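Protein (endonuclease) (Salmonella typhimurium, PDB 1BYR) is an endonuclease by name, with a PLD-like domain built as a mixed beta-sheet flanked by helices. Local coordinates at residues Phe37-Pro40 with Asp41-Lys44. Sequence-based numbering, arbitrary orientation.
Sequences FTAP and DIMK
The N-terminus of helix 40-51, where the loop leaving strand 29-34 turns into the helix, is tied back to that loop by a Met-aromatic contact between F37 and M43. The methyl CE of M43 sits over the centre of the F37 ring, 3.4 Å from the centroid and 3° off the ring normal, in a CH-pi contact. SD covers the same face nearer the rim, 3.3 Å from F37 CZ. The F37 ring is brought there with CG anti to the backbone N (chi1 -172°), while the M43 chain, bent at chi2, carries its thioether back over the loop until CE lies 3.6 Å from T38 N. Both residues are buried: F37 touches I77 of helix 68-79 and I58 and I60 of strand 55-61, and M43 touches A73 and Y76 of helix 68-79. A39 is the N-cap residue; its carbonyl O accepts a near-straight bond from M43 N (3.1 Å, 164°) and a weak one from I42 N. P40 opens the helix, and its O takes K44 N at 2.9 Å, the next bond of the first turn. A39 CB packs tightly on I42 CG1 (3.5 Å) and meets D41 OD1, whose carboxylate lies close to that of E117, a like-charge approach. The arrangement is an N-capped helix start with proline in the first helical position (N1), within a beta-alpha-beta crossover, here linking the parallel neighbours 29-34 and 55-61 of the PLD-like sheet.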
loop_
_atom_site.group_PDB
_atom_site.type_symbol
_atom_site.label_atom_id
_atom_site.label_comp_id
_atom_site.label_asym_id
_atom_site.label_seq_id
_atom_site.Cartn_x
_atom_site.Cartn_y
_atom_site.Cartn_z
ATOM N N PHE A 37 12.849 -5.095 -2.889
ATOM C CA PHE A 37 12.960 -5.037 -4.346
ATOM C C PHE A 37 13.609 -6.338 -4.844
ATOM O O PHE A 37 14.831 -6.407 -4.972
ATOM C CB PHE A 37 13.833 -3.809 -4.653
ATOM C CG PHE A 37 13.926 -3.430 -6.103
ATOM C CD1 PHE A 37 12.840 -2.887 -6.775
ATOM C CD2 PHE A 37 15.136 -3.559 -6.783
ATOM C CE1 PHE A 37 12.955 -2.463 -8.104
ATOM C CE2 PHE A 37 15.261 -3.142 -8.109
ATOM C CZ PHE A 37 14.171 -2.600 -8.770
ATOM N N THR A 38 12.799 -7.357 -5.143
ATOM C CA THR A 38 13.352 -8.659 -5.557
ATOM C C THR A 38 12.695 -9.475 -6.688
ATOM O O THR A 38 13.357 -10.333 -7.280
ATOM C CB THR A 38 13.440 -9.638 -4.343
ATOM O OG1 THR A 38 12.114 -9.967 -3.909
ATOM C CG2 THR A 38 14.186 -9.015 -3.173
ATOM N N ALA A 39 11.422 -9.239 -6.985
ATOM C CA ALA A 39 10.724 -10.027 -8.010
ATOM C C ALA A 39 11.332 -10.033 -9.417
ATOM O O ALA A 39 11.294 -9.024 -10.127
ATOM C CB ALA A 39 9.260 -9.593 -8.084
ATOM N N PRO A 40 11.877 -11.184 -9.855
ATOM C CA PRO A 40 12.482 -11.258 -11.192
ATOM C C PRO A 40 11.560 -10.767 -12.315
ATOM O O PRO A 40 12.006 -10.067 -13.214
ATOM C CB PRO A 40 12.859 -12.735 -11.339
ATOM C CG PRO A 40 13.042 -13.205 -9.930
ATOM C CD PRO A 40 11.980 -12.472 -9.144
ATOM N N ASP A 41 10.280 -11.133 -12.251
ATOM C CA ASP A 41 9.296 -10.728 -13.253
ATOM C C ASP A 41 9.189 -9.199 -13.370
ATOM O O ASP A 41 9.082 -8.654 -14.474
ATOM C CB ASP A 41 7.934 -11.305 -12.897
ATOM C CG ASP A 41 7.341 -10.668 -11.662
ATOM O OD1 ASP A 41 7.903 -10.856 -10.563
ATOM O OD2 ASP A 41 6.313 -9.970 -11.791
ATOM N N ILE A 42 9.211 -8.519 -12.225
ATOM C CA ILE A 42 9.138 -7.060 -12.171
ATOM C C ILE A 42 10.405 -6.450 -12.797
ATOM O O ILE A 42 10.338 -5.473 -13.568
ATOM C CB ILE A 42 9.011 -6.562 -10.689
ATOM C CG1 ILE A 42 7.739 -7.142 -10.055
ATOM C CG2 ILE A 42 8.943 -5.027 -10.632
ATOM C CD1 ILE A 42 6.467 -6.693 -10.718
ATOM N N MET A 43 11.563 -7.013 -12.460
ATOM C CA MET A 43 12.835 -6.521 -13.001
ATOM C C MET A 43 12.891 -6.676 -14.516
ATOM O O MET A 43 13.293 -5.755 -15.226
ATOM C CB MET A 43 14.009 -7.264 -12.362
ATOM C CG MET A 43 13.965 -7.277 -10.820
ATOM S SD MET A 43 13.753 -5.624 -10.066
ATOM C CE MET A 43 12.970 -6.106 -8.463
ATOM N N LYS A 44 12.471 -7.830 -15.017
ATOM C CA LYS A 44 12.477 -8.078 -16.453
ATOM C C LYS A 44 11.609 -7.076 -17.166
ATOM O O LYS A 44 11.963 -6.593 -18.251
ATOM C CB LYS A 44 11.968 -9.478 -16.756
ATOM C CG LYS A 44 13.004 -10.557 -16.511
ATOM C CD LYS A 44 12.419 -11.921 -16.780
ATOM C CE LYS A 44 13.022 -12.938 -15.853
ATOM N NZ LYS A 44 13.129 -14.231 -16.571
#